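Halogenase (Chondromyces crocatus, PDB 3E1T) is an FAD-dependent halogenase of chondrochloren biosynthesis that probably uses reduced flavin to chlorinate its substrate. Local coordinates at residues I11-G16 with D166-R171; R32-E37 with D127-H132; G218-I223 with T230-V235. All coordinates share one frame; numbering follows the deposited sequence.

Interaction 1 (I11-G16 with D166-R171); sequences IVIGGG and DASGNR. With FAD (flavin-adenine dinucleotide), chain C.
Ile13 and Ala167 join where two neighbouring parallel strands run out, and the bond between them, Ala167 N to Ile13 O at 2.9 Å, is distinctly bent, with 137° at the hydrogen. Ser168 N also stands 3.0 Å from Ile13 O, yet its hydrogen points elsewhere. It is given to Asp166 OD1, 2.9 Å from Ser168 N, in an Asx turn that rolls the chain over just after the last strand residue. Asp166 can reach this amide because CG lies anti to its backbone N (chi1 -174°), and OD1 is then met from above the carboxylate plane; Thr172 OG1 holds OD2. Around this turn the packing is close, since Gly14 has no side chain to hold the backbones apart and its CA comes within 4.4 Å of Ser168 CA. Val12 CG1 and Ala167 CB add an ordinary methyl contact at 4.1 Å. The loose side lies beyond Ser168, where the segments separate altogether: Gly169 turns to the ligand, and Arg171 ends up in solvent.

FAD lies where the two segments part. Gly14 CA is 3.3 Å from FAD O4B, Ala167 O is 3.4 Å from FAD C5B, and the CG2 methyl of Ile13 is 3.6 Å from FAD N1A, so ribose and adenine rest on both segments at once. Such divergence at the end of parallel strands is the usual place for a dinucleotide in Rossmann-type folds, and Gly14 and Gly16 fit the GxGxxG pattern of that family. Gly16 is the N-cap of helix 17-27, whose start would be expected to favour the nearby diphosphate. In the parallel sheet, strand 10-13 runs between strands 33-36 and 163-166, while strand 133-140 sends Val134 and Val137 against Ile13.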
loop_
_atom_site.group_PDB
_atom_site.type_symbol
_atom_site.label_atom_id
_atom_site.label_comp_id
_atom_site.label_asym_id
_atom_site.label_seq_id
_atom_site.Cartn_x
_atom_site.Cartn_y
_atom_site.Cartn_z
ATOM N N ILE A 11 -6.455 21.353 -4.732
ATOM C CA ILE A 11 -6.271 20.576 -5.956
ATOM C C ILE A 11 -5.603 19.250 -5.614
ATOM O O ILE A 11 -4.517 19.228 -5.022
ATOM C CB ILE A 11 -5.418 21.314 -7.006
ATOM C CG1 ILE A 11 -6.110 22.624 -7.424
ATOM C CG2 ILE A 11 -5.189 20.409 -8.229
ATOM C CD1 ILE A 11 -5.171 23.688 -7.971
ATOM N N VAL A 12 -6.263 18.155 -5.998
ATOM C CA VAL A 12 -5.727 16.816 -5.823
ATOM C C VAL A 12 -5.262 16.266 -7.165
ATOM O O VAL A 12 -5.996 16.310 -8.155
ATOM C CB VAL A 12 -6.766 15.884 -5.157
ATOM C CG1 VAL A 12 -6.231 14.462 -5.042
ATOM C CG2 VAL A 12 -7.109 16.417 -3.780
ATOM N N ILE A 13 -4.021 15.786 -7.183
ATOM C CA ILE A 13 -3.412 15.187 -8.352
ATOM C C ILE A 13 -3.489 13.658 -8.278
ATOM O O ILE A 13 -2.682 13.010 -7.580
ATOM C CB ILE A 13 -1.914 15.571 -8.459
ATOM C CG1 ILE A 13 -1.694 17.063 -8.133
ATOM C CG2 ILE A 13 -1.359 15.112 -9.807
ATOM C CD1 ILE A 13 -0.231 17.500 -8.090
ATOM N N GLY A 14 -4.435 13.085 -9.010
ATOM C CA GLY A 14 -4.590 11.630 -9.110
ATOM C C GLY A 14 -5.896 11.193 -8.484
ATOM O O GLY A 14 -6.266 11.693 -7.432
ATOM N N GLY A 15 -6.587 10.252 -9.124
ATOM C CA GLY A 15 -7.890 9.808 -8.636
ATOM C C GLY A 15 -7.993 8.347 -8.206
ATOM O O GLY A 15 -9.073 7.751 -8.280
ATOM N N GLY A 16 -6.878 7.763 -7.765
ATOM C CA GLY A 16 -6.898 6.433 -7.158
ATOM C C GLY A 16 -7.483 6.569 -5.768
ATOM O O GLY A 16 -7.979 7.630 -5.426
ATOM N N ASP A 166 -0.300 15.765 -3.793
ATOM C CA ASP A 166 0.131 14.711 -4.705
ATOM C C ASP A 166 -0.402 13.369 -4.209
ATOM O O ASP A 166 0.024 12.857 -3.165
ATOM C CB ASP A 166 1.659 14.693 -4.805
ATOM C CG ASP A 166 2.182 13.711 -5.844
ATOM O OD1 ASP A 166 1.405 13.163 -6.669
ATOM O OD2 ASP A 166 3.401 13.490 -5.843
ATOM N N ALA A 167 -1.368 12.833 -4.950
ATOM C CA ALA A 167 -1.894 11.499 -4.730
ATOM C C ALA A 167 -1.702 10.754 -6.032
ATOM O O ALA A 167 -2.536 9.949 -6.418
ATOM C CB ALA A 167 -3.375 11.553 -4.375
ATOM N N SER A 168 -0.615 11.042 -6.731
ATOM C CA SER A 168 -0.471 10.501 -8.082
ATOM C C SER A 168 0.318 9.190 -8.137
ATOM O O SER A 168 0.771 8.766 -9.207
ATOM C CB SER A 168 0.086 11.561 -9.031
ATOM O OG SER A 168 1.397 11.940 -8.679
ATOM N N GLY A 169 0.454 8.537 -6.984
ATOM C CA GLY A 169 0.950 7.168 -6.966
ATOM C C GLY A 169 2.440 7.048 -7.210
ATOM O O GLY A 169 3.171 8.029 -7.158
ATOM N N ASN A 170 2.896 5.838 -7.494
ATOM C CA ASN A 170 4.331 5.559 -7.487
ATOM C C ASN A 170 5.086 6.260 -8.616
ATOM O O ASN A 170 6.285 6.529 -8.503
ATOM C CB ASN A 170 4.592 4.049 -7.470
ATOM C CG ASN A 170 4.370 3.388 -8.824
ATOM O OD1 ASN A 170 3.235 3.083 -9.216
ATOM N ND2 ASN A 170 5.456 3.142 -9.530
ATOM N N ARG A 171 4.374 6.565 -9.700
ATOM C CA ARG A 171 4.981 7.262 -10.830
ATOM C C ARG A 171 4.832 8.782 -10.735
ATOM O O ARG A 171 4.911 9.465 -11.752
ATOM C CB ARG A 171 4.402 6.760 -12.162
ATOM C CG ARG A 171 4.591 5.267 -12.430
ATOM C CD ARG A 171 5.990 4.928 -12.932
ATOM N NE ARG A 171 6.152 5.221 -14.357
ATOM C CZ ARG A 171 7.300 5.133 -15.026
ATOM N NH1 ARG A 171 8.418 4.759 -14.408
ATOM N NH2 ARG A 171 7.331 5.423 -16.321
HETATM P PA FAD C . -2.583 4.939 -7.325
HETATM O O1A FAD C . -3.567 3.829 -7.068
HETATM O O2A FAD C . -1.356 4.538 -8.068
HETATM O O5B FAD C . -3.354 6.072 -8.180
HETATM C C5B FAD C . -2.719 7.289 -8.539
HETATM C C4B FAD C . -3.471 7.928 -9.710
HETATM O O4B FAD C . -2.801 9.084 -10.171
HETATM C C3B FAD C . -3.555 6.974 -10.897
HETATM O O3B FAD C . -4.914 6.837 -11.246
HETATM C C2B FAD C . -2.793 7.659 -12.013
HETATM O O2B FAD C . -3.465 7.494 -13.230
HETATM C C1B FAD C . -2.802 9.112 -11.577
HETATM N N9A FAD C . -1.655 9.919 -12.029
HETATM C C8A FAD C . -0.336 9.560 -12.150
HETATM N N7A FAD C . 0.353 10.643 -12.578
HETATM C C5A FAD C . -0.500 11.688 -12.717
HETATM C C6A FAD C . -0.341 13.020 -13.130
HETATM N N6A FAD C . 0.823 13.469 -13.617
HETATM N N1A FAD C . -1.443 13.843 -13.158
HETATM C C2A FAD C . -2.688 13.376 -12.824
HETATM N N3A FAD C . -2.832 12.063 -12.432
HETATM C C4A FAD C . -1.762 11.238 -12.373
HETATM N N1 FAD C . -2.267 -2.690 -1.887
HETATM C C2 FAD C . -3.323 -3.283 -1.254
HETATM O O2 FAD C . -4.029 -2.585 -0.530
HETATM N N3 FAD C . -3.553 -4.636 -1.430
HETATM C C4 FAD C . -2.730 -5.396 -2.256
HETATM O O4 FAD C . -2.944 -6.597 -2.433
HETATM C C4X FAD C . -1.650 -4.793 -2.887
HETATM N N5 FAD C . -0.810 -5.513 -3.715
HETATM C C5X FAD C . 0.251 -4.885 -4.338
HETATM C C6 FAD C . 1.114 -5.605 -5.171
HETATM C C7 FAD C . 2.191 -4.957 -5.797
HETATM C C7M FAD C . 3.228 -5.784 -6.502
HETATM C C8 FAD C . 2.409 -3.590 -5.588
HETATM C C8M FAD C . 3.664 -2.901 -6.074
HETATM C C9 FAD C . 1.540 -2.879 -4.768
HETATM C C9A FAD C . 0.464 -3.515 -4.138
HETATM N N10 FAD C . -0.386 -2.781 -3.333
HETATM C C10 FAD C . -1.434 -3.417 -2.701
HETATM C "C1'" FAD C . -0.228 -1.276 -3.203
HETATM C "C2'" FAD C . -1.249 -0.464 -4.009
HETATM O "O2'" FAD C . -1.012 -0.708 -5.380
HETATM C "C3'" FAD C . -1.096 1.040 -3.735
HETATM O "O3'" FAD C . -0.726 1.272 -2.393
HETATM C "C4'" FAD C . -2.359 1.870 -3.966
HETATM O "O4'" FAD C . -2.750 1.765 -5.316
HETATM C "C5'" FAD C . -2.068 3.334 -3.634
HETATM O "O5'" FAD C . -3.092 4.144 -4.142
HETATM P P FAD C . -2.819 5.671 -4.560
HETATM O O1P FAD C . -4.136 6.417 -4.561
HETATM O O2P FAD C . -1.864 6.316 -3.605
HETATM O O3P FAD C . -2.086 5.600 -5.966
#

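Interaction 2 (R32-E37 with D127-H132); sequences RVLLLE and DVRERH. With FAD (flavin-adenine dinucleotide), chain C.
Glu37 holds the cofactor through a carboxylate whose oxygens each take two hydrogen bonds. With its chain bent at chi2 (67°), OE1 takes FAD O3B at 2.7 Å as well as Gly15 N, while OE2 takes FAD O2B at 2.6 Å and Glu39 N. At the backbone of the same residue, His132 N donates a hydrogen bond to Glu37 O at 3.0 Å, and Glu130 CA of the partner segment adds a weaker CA-H...O contact to Glu37 O at 3.4 Å. Before these residues the strands run parallel, 15° apart, linked by a regular ladder that includes Arg129 N to Leu35 O, 2.9 Å.

On one face Leu34 CD2 packs against Arg129 CD at 3.7 Å, the two side chains crossing obliquely. Bends at chi2 and chi3 turn the Arg129 guanidinium back toward Asp127, whose OD2 lies in its plane but at the long distance of 3.8 Å from NH1; Glu6 binds NH2 in a salt bridge. Leu36 CD2 comes 3.6 Å from His132 ND1, and Arg129 CB sits over a face of that imidazole. Leu35 and Val128 meet on the opposite face, under helices 17-27 and 110-123.

An acidic residue at the end of the second strand, clasping both adenosine ribose hydroxyls, is a hallmark of the Rossmann-type FAD site.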
loop_
_atom_site.group_PDB
_atom_site.type_symbol
_atom_site.label_atom_id
_atom_site.label_comp_id
_atom_site.label_asym_id
_atom_site.label_seq_id
_atom_site.Cartn_x
_atom_site.Cartn_y
_atom_site.Cartn_z
ATOM N N ARG A 32 -14.258 23.930 -1.996
ATOM C CA ARG A 32 -14.066 23.811 -3.444
ATOM C C ARG A 32 -12.844 22.937 -3.735
ATOM O O ARG A 32 -11.715 23.331 -3.457
ATOM C CB ARG A 32 -13.873 25.195 -4.100
ATOM C CG ARG A 32 -14.831 26.287 -3.602
ATOM C CD ARG A 32 -14.620 27.645 -4.292
ATOM N NE ARG A 32 -13.295 28.268 -4.111
ATOM C CZ ARG A 32 -12.806 28.762 -2.969
ATOM N NH1 ARG A 32 -13.497 28.692 -1.833
ATOM N NH2 ARG A 32 -11.598 29.317 -2.954
ATOM N N VAL A 33 -13.071 21.749 -4.284
ATOM C CA VAL A 33 -11.942 20.904 -4.673
ATOM C C VAL A 33 -11.995 20.458 -6.129
ATOM O O VAL A 33 -13.052 20.097 -6.649
ATOM C CB VAL A 33 -11.606 19.739 -3.635
ATOM C CG1 VAL A 33 -12.652 19.608 -2.537
ATOM C CG2 VAL A 33 -11.299 18.390 -4.333
ATOM N N LEU A 34 -10.832 20.545 -6.770
ATOM C CA LEU A 34 -10.584 20.025 -8.100
ATOM C C LEU A 34 -9.720 18.772 -7.944
ATOM O O LEU A 34 -8.803 18.741 -7.123
ATOM C CB LEU A 34 -9.790 21.056 -8.904
ATOM C CG LEU A 34 -9.774 21.177 -10.433
ATOM C CD1 LEU A 34 -8.369 21.529 -10.892
ATOM C CD2 LEU A 34 -10.299 19.972 -11.194
ATOM N N LEU A 35 -10.011 17.754 -8.741
ATOM C CA LEU A 35 -9.198 16.558 -8.780
ATOM C C LEU A 35 -8.900 16.254 -10.234
ATOM O O LEU A 35 -9.819 16.096 -11.042
ATOM C CB LEU A 35 -9.922 15.407 -8.058
ATOM C CG LEU A 35 -9.730 13.887 -8.208
ATOM C CD1 LEU A 35 -8.741 13.410 -9.252
ATOM C CD2 LEU A 35 -9.461 13.263 -6.843
ATOM N N LEU A 36 -7.611 16.207 -10.560
ATOM C CA LEU A 36 -7.148 15.902 -11.914
ATOM C C LEU A 36 -6.572 14.487 -12.017
ATOM O O LEU A 36 -5.659 14.126 -11.271
ATOM C CB LEU A 36 -6.112 16.942 -12.371
ATOM C CG LEU A 36 -6.536 18.423 -12.408
ATOM C CD1 LEU A 36 -5.365 19.305 -12.786
ATOM C CD2 LEU A 36 -7.679 18.649 -13.387
ATOM N N GLU A 37 -7.105 13.699 -12.950
ATOM C CA GLU A 37 -6.674 12.318 -13.158
ATOM C C GLU A 37 -6.234 12.093 -14.606
ATOM O O GLU A 37 -6.964 12.409 -15.548
ATOM C CB GLU A 37 -7.789 11.344 -12.741
ATOM C CG GLU A 37 -7.671 9.930 -13.306
ATOM C CD GLU A 37 -6.470 9.173 -12.767
ATOM O OE1 GLU A 37 -6.235 9.177 -11.534
ATOM O OE2 GLU A 37 -5.777 8.564 -13.587
ATOM N N ASP A 127 -15.083 18.378 -8.098
ATOM C CA ASP A 127 -14.888 18.678 -9.508
ATOM C C ASP A 127 -13.815 17.747 -10.081
ATOM O O ASP A 127 -12.644 18.119 -10.151
ATOM C CB ASP A 127 -14.467 20.153 -9.645
ATOM C CG ASP A 127 -14.533 20.671 -11.072
ATOM O OD1 ASP A 127 -14.500 19.880 -12.040
ATOM O OD2 ASP A 127 -14.600 21.908 -11.225
ATOM N N VAL A 128 -14.197 16.540 -10.494
ATOM C CA VAL A 128 -13.189 15.613 -11.021
ATOM C C VAL A 128 -13.121 15.673 -12.542
ATOM O O VAL A 128 -14.142 15.755 -13.225
ATOM C CB VAL A 128 -13.303 14.136 -10.468
ATOM C CG1 VAL A 128 -14.208 14.058 -9.254
ATOM C CG2 VAL A 128 -13.731 13.140 -11.543
ATOM N N ARG A 129 -11.903 15.654 -13.063
ATOM C CA ARG A 129 -11.684 15.757 -14.494
ATOM C C ARG A 129 -10.651 14.741 -14.943
ATOM O O ARG A 129 -9.471 14.846 -14.591
ATOM C CB ARG A 129 -11.268 17.189 -14.858
ATOM C CG ARG A 129 -12.459 18.136 -14.928
ATOM C CD ARG A 129 -12.180 19.477 -14.286
ATOM N NE ARG A 129 -11.451 20.363 -15.182
ATOM C CZ ARG A 129 -11.420 21.690 -15.078
ATOM N NH1 ARG A 129 -12.088 22.317 -14.107
ATOM N NH2 ARG A 129 -10.714 22.388 -15.956
ATOM N N GLU A 130 -11.116 13.743 -15.695
ATOM C CA GLU A 130 -10.256 12.705 -16.249
ATOM C C GLU A 130 -9.545 13.228 -17.490
ATOM O O GLU A 130 -9.813 14.350 -17.926
ATOM C CB GLU A 130 -11.070 11.443 -16.550
ATOM C CG GLU A 130 -11.579 10.744 -15.295
ATOM C CD GLU A 130 -12.619 9.666 -15.574
ATOM O OE1 GLU A 130 -12.612 9.064 -16.667
ATOM O OE2 GLU A 130 -13.448 9.413 -14.679
ATOM N N ARG A 131 -8.640 12.423 -18.046
ATOM C CA ARG A 131 -7.793 12.809 -19.190
ATOM C C ARG A 131 -6.972 14.093 -18.976
ATOM O O ARG A 131 -6.548 14.741 -19.944
ATOM C CB ARG A 131 -8.607 12.898 -20.498
ATOM C CG ARG A 131 -9.136 11.566 -21.039
ATOM C CD ARG A 131 -8.116 10.426 -20.925
ATOM N NE ARG A 131 -6.893 10.663 -21.693
ATOM C CZ ARG A 131 -6.559 10.009 -22.801
ATOM N NH1 ARG A 131 -7.354 9.060 -23.289
ATOM N NH2 ARG A 131 -5.422 10.303 -23.423
ATOM N N HIS A 132 -6.748 14.441 -17.708
ATOM C CA HIS A 132 -6.011 15.638 -17.326
ATOM C C HIS A 132 -4.725 15.264 -16.581
ATOM O O HIS A 132 -4.777 14.768 -15.443
ATOM C CB HIS A 132 -6.884 16.538 -16.444
ATOM C CG HIS A 132 -7.975 17.265 -17.181
ATOM N ND1 HIS A 132 -8.232 18.608 -16.989
ATOM C CD2 HIS A 132 -8.885 16.838 -18.091
ATOM C CE1 HIS A 132 -9.250 18.975 -17.748
ATOM N NE2 HIS A 132 -9.664 17.919 -18.427
HETATM P PA FAD C . -2.583 4.939 -7.325
HETATM O O1A FAD C . -3.567 3.829 -7.068
HETATM O O2A FAD C . -1.356 4.538 -8.068
HETATM O O5B FAD C . -3.354 6.072 -8.180
HETATM C C5B FAD C . -2.719 7.289 -8.539
HETATM C C4B FAD C . -3.471 7.928 -9.710
HETATM O O4B FAD C . -2.801 9.084 -10.171
HETATM C C3B FAD C . -3.555 6.974 -10.897
HETATM O O3B FAD C . -4.914 6.837 -11.246
HETATM C C2B FAD C . -2.793 7.659 -12.013
HETATM O O2B FAD C . -3.465 7.494 -13.230
HETATM C C1B FAD C . -2.802 9.112 -11.577
HETATM N N9A FAD C . -1.655 9.919 -12.029
HETATM C C8A FAD C . -0.336 9.560 -12.150
HETATM N N7A FAD C . 0.353 10.643 -12.578
HETATM C C5A FAD C . -0.500 11.688 -12.717
HETATM C C6A FAD C . -0.341 13.020 -13.130
HETATM N N6A FAD C . 0.823 13.469 -13.617
HETATM N N1A FAD C . -1.443 13.843 -13.158
HETATM C C2A FAD C . -2.688 13.376 -12.824
HETATM N N3A FAD C . -2.832 12.063 -12.432
HETATM C C4A FAD C . -1.762 11.238 -12.373
HETATM N N1 FAD C . -2.267 -2.690 -1.887
HETATM C C2 FAD C . -3.323 -3.283 -1.254
HETATM O O2 FAD C . -4.029 -2.585 -0.530
HETATM N N3 FAD C . -3.553 -4.636 -1.430
HETATM C C4 FAD C . -2.730 -5.396 -2.256
HETATM O O4 FAD C . -2.944 -6.597 -2.433
HETATM C C4X FAD C . -1.650 -4.793 -2.887
HETATM N N5 FAD C . -0.810 -5.513 -3.715
HETATM C C5X FAD C . 0.251 -4.885 -4.338
HETATM C C6 FAD C . 1.114 -5.605 -5.171
HETATM C C7 FAD C . 2.191 -4.957 -5.797
HETATM C C7M FAD C . 3.228 -5.784 -6.502
HETATM C C8 FAD C . 2.409 -3.590 -5.588
HETATM C C8M FAD C . 3.664 -2.901 -6.074
HETATM C C9 FAD C . 1.540 -2.879 -4.768
HETATM C C9A FAD C . 0.464 -3.515 -4.138
HETATM N N10 FAD C . -0.386 -2.781 -3.333
HETATM C C10 FAD C . -1.434 -3.417 -2.701
HETATM C "C1'" FAD C . -0.228 -1.276 -3.203
HETATM C "C2'" FAD C . -1.249 -0.464 -4.009
HETATM O "O2'" FAD C . -1.012 -0.708 -5.380
HETATM C "C3'" FAD C . -1.096 1.040 -3.735
HETATM O "O3'" FAD C . -0.726 1.272 -2.393
HETATM C "C4'" FAD C . -2.359 1.870 -3.966
HETATM O "O4'" FAD C . -2.750 1.765 -5.316
HETATM C "C5'" FAD C . -2.068 3.334 -3.634
HETATM O "O5'" FAD C . -3.092 4.144 -4.142
HETATM P P FAD C . -2.819 5.671 -4.560
HETATM O O1P FAD C . -4.136 6.417 -4.561
HETATM O O2P FAD C . -1.864 6.316 -3.605
HETATM O O3P FAD C . -2.086 5.600 -5.966
#

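Interaction 3 (G218-I223 with T230-V235); sequences GWFWYI and TSVGAV
Trp221 lies flat on Gly233, filling the hollow left by that residue, which has no side chain: Gly233 CA stands 3.5 Å from the centroid of the six-membered ring, almost on its normal. Trp221 CG sits between the backbone N and carbonyl carbon (chi1 78°), which folds the indole across the neighbouring strand. Val235 then wedges between two tryptophans. Its CB lies over the five-membered ring of Trp219, 3.8 Å from the centroid, while its CG2 meets the edge of Trp221 at CZ3, 3.7 Å away.

On the other face of this antiparallel hairpin the bumps are methyls. Thr230 CG2 sits centrally over the Tyr222 ring, 3.5 Å from the centroid, with Val232 CG2 beside CD1 of the same ring; Ala234 CB presses on Phe220, 3.9 Å from its centroid and toward the rim. Helices 248-257 and 260-266 cover this side.

Trp221 NE1 donates a nearly straight bond (171°) to Ser231 OG, 2.9 Å away and in the indole plane. Glu48 OE2 also bonds that hydroxyl, and Tyr366 OH engages Trp219 NE1. Aromatic faces thus receive aliphatic groups while buried polar ends find partners, a chemistry that would fix the orientation of Trp221 where it touches FAD.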
loop_
_atom_site.group_PDB
_atom_site.type_symbol
_atom_site.label_atom_id
_atom_site.label_comp_id
_atom_site.label_asym_id
_atom_site.label_seq_id
_atom_site.Cartn_x
_atom_site.Cartn_y
_atom_site.Cartn_z
ATOM N N GLY A 218 11.397 -16.644 -3.600
ATOM C CA GLY A 218 10.519 -15.553 -3.165
ATOM C C GLY A 218 9.185 -16.054 -2.701
ATOM O O GLY A 218 9.110 -17.074 -2.018
ATOM N N TRP A 219 8.123 -15.345 -3.063
ATOM C CA TRP A 219 6.784 -15.750 -2.656
ATOM C C TRP A 219 5.721 -15.327 -3.655
ATOM O O TRP A 219 5.932 -14.413 -4.447
ATOM C CB TRP A 219 6.441 -15.256 -1.233
ATOM C CG TRP A 219 6.390 -13.753 -1.071
ATOM C CD1 TRP A 219 7.447 -12.919 -0.852
ATOM C CD2 TRP A 219 5.219 -12.921 -1.085
ATOM N NE1 TRP A 219 7.009 -11.615 -0.742
ATOM C CE2 TRP A 219 5.650 -11.588 -0.887
ATOM C CE3 TRP A 219 3.855 -13.169 -1.270
ATOM C CZ2 TRP A 219 4.763 -10.505 -0.869
ATOM C CZ3 TRP A 219 2.968 -12.094 -1.242
ATOM C CH2 TRP A 219 3.428 -10.776 -1.042
ATOM N N PHE A 220 4.586 -16.019 -3.612
ATOM C CA PHE A 220 3.457 -15.759 -4.497
ATOM C C PHE A 220 2.288 -15.177 -3.721
ATOM O O PHE A 220 2.062 -15.540 -2.562
ATOM C CB PHE A 220 2.983 -17.068 -5.137
ATOM C CG PHE A 220 3.605 -17.372 -6.457
ATOM C CD1 PHE A 220 3.080 -16.828 -7.626
ATOM C CD2 PHE A 220 4.687 -18.240 -6.541
ATOM C CE1 PHE A 220 3.647 -17.117 -8.867
ATOM C CE2 PHE A 220 5.269 -18.543 -7.765
ATOM C CZ PHE A 220 4.747 -17.990 -8.939
ATOM N N TRP A 221 1.543 -14.277 -4.351
ATOM C CA TRP A 221 0.176 -14.007 -3.912
ATOM C C TRP A 221 -0.810 -14.652 -4.875
ATOM O O TRP A 221 -0.489 -14.882 -6.049
ATOM C CB TRP A 221 -0.109 -12.508 -3.740
ATOM C CG TRP A 221 -0.357 -11.732 -5.019
ATOM C CD1 TRP A 221 -1.501 -11.723 -5.769
ATOM C CD2 TRP A 221 0.546 -10.811 -5.660
ATOM N NE1 TRP A 221 -1.358 -10.882 -6.856
ATOM C CE2 TRP A 221 -0.117 -10.301 -6.803
ATOM C CE3 TRP A 221 1.858 -10.386 -5.390
ATOM C CZ2 TRP A 221 0.481 -9.379 -7.669
ATOM C CZ3 TRP A 221 2.451 -9.457 -6.244
ATOM C CH2 TRP A 221 1.761 -8.970 -7.382
ATOM N N TYR A 222 -2.008 -14.935 -4.369
ATOM C CA TYR A 222 -3.059 -15.654 -5.105
ATOM C C TYR A 222 -4.373 -15.093 -4.589
ATOM O O TYR A 222 -4.833 -15.465 -3.516
ATOM C CB TYR A 222 -2.980 -17.160 -4.825
ATOM C CG TYR A 222 -3.911 -18.039 -5.664
ATOM C CD1 TYR A 222 -3.474 -18.588 -6.867
ATOM C CD2 TYR A 222 -5.207 -18.349 -5.236
ATOM C CE1 TYR A 222 -4.304 -19.409 -7.638
ATOM C CE2 TYR A 222 -6.060 -19.191 -6.010
ATOM C CZ TYR A 222 -5.595 -19.706 -7.207
ATOM O OH TYR A 222 -6.387 -20.531 -7.993
ATOM N N ILE A 223 -4.939 -14.152 -5.334
ATOM C CA ILE A 223 -6.100 -13.391 -4.885
ATOM C C ILE A 223 -7.273 -13.704 -5.797
ATOM O O ILE A 223 -7.193 -13.451 -7.004
ATOM C CB ILE A 223 -5.838 -11.873 -4.924
ATOM C CG1 ILE A 223 -4.630 -11.504 -4.048
ATOM C CG2 ILE A 223 -7.094 -11.097 -4.513
ATOM C CD1 ILE A 223 -4.101 -10.071 -4.258
ATOM N N THR A 230 -8.531 -14.957 -10.993
ATOM C CA THR A 230 -7.511 -14.880 -9.943
ATOM C C THR A 230 -6.289 -14.043 -10.351
ATOM O O THR A 230 -5.703 -14.241 -11.427
ATOM C CB THR A 230 -7.033 -16.277 -9.469
ATOM O OG1 THR A 230 -8.164 -17.131 -9.250
ATOM C CG2 THR A 230 -6.245 -16.157 -8.154
ATOM N N SER A 231 -5.924 -13.107 -9.472
ATOM C CA SER A 231 -4.673 -12.344 -9.580
ATOM C C SER A 231 -3.544 -13.165 -8.985
ATOM O O SER A 231 -3.668 -13.665 -7.875
ATOM C CB SER A 231 -4.798 -11.024 -8.818
ATOM O OG SER A 231 -3.538 -10.389 -8.685
ATOM N N VAL A 232 -2.450 -13.314 -9.716
ATOM C CA VAL A 232 -1.353 -14.169 -9.273
ATOM C C VAL A 232 -0.016 -13.497 -9.552
ATOM O O VAL A 232 0.301 -13.153 -10.703
ATOM C CB VAL A 232 -1.375 -15.579 -9.937
ATOM C CG1 VAL A 232 -0.242 -16.452 -9.377
ATOM C CG2 VAL A 232 -2.732 -16.284 -9.709
ATOM N N GLY A 233 0.776 -13.333 -8.501
ATOM C CA GLY A 233 2.034 -12.614 -8.624
ATOM C C GLY A 233 3.159 -13.257 -7.861
ATOM O O GLY A 233 2.952 -13.749 -6.744
ATOM N N ALA A 234 4.336 -13.271 -8.480
ATOM C CA ALA A 234 5.569 -13.722 -7.838
ATOM C C ALA A 234 6.382 -12.494 -7.427
ATOM O O ALA A 234 6.600 -11.577 -8.237
ATOM C CB ALA A 234 6.362 -14.591 -8.780
ATOM N N VAL A 235 6.762 -12.461 -6.152
ATOM C CA VAL A 235 7.603 -11.404 -5.602
ATOM C C VAL A 235 8.979 -12.060 -5.410
ATOM O O VAL A 235 9.138 -12.947 -4.562
ATOM C CB VAL A 235 7.048 -10.858 -4.262
ATOM C CG1 VAL A 235 7.992 -9.837 -3.646
ATOM C CG2 VAL A 235 5.625 -10.248 -4.450
#

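How the interactions relate
Interactions 1 and 2 belong to one parallel sheet, in which strands 10-13 and 33-36 are neighbours; their centres are 11 Å apart and they touch directly, Gly14 N lying 2.8 Å from Leu36 O in a probable hydrogen bond. Along the chain, both segments of interaction 2 fall between those of interaction 1. Interaction 3 follows both, as a local hairpin in a separate mixed sheet, its centre about 26 Å from that of interaction 1 and 33 Å from that of interaction 2. FAD spans the gap: the sheet of 11-16 and 32-37 receives its adenosine half, whereas Trp221 of the hairpin touches the cofactor, so widely separated elements share one ligand.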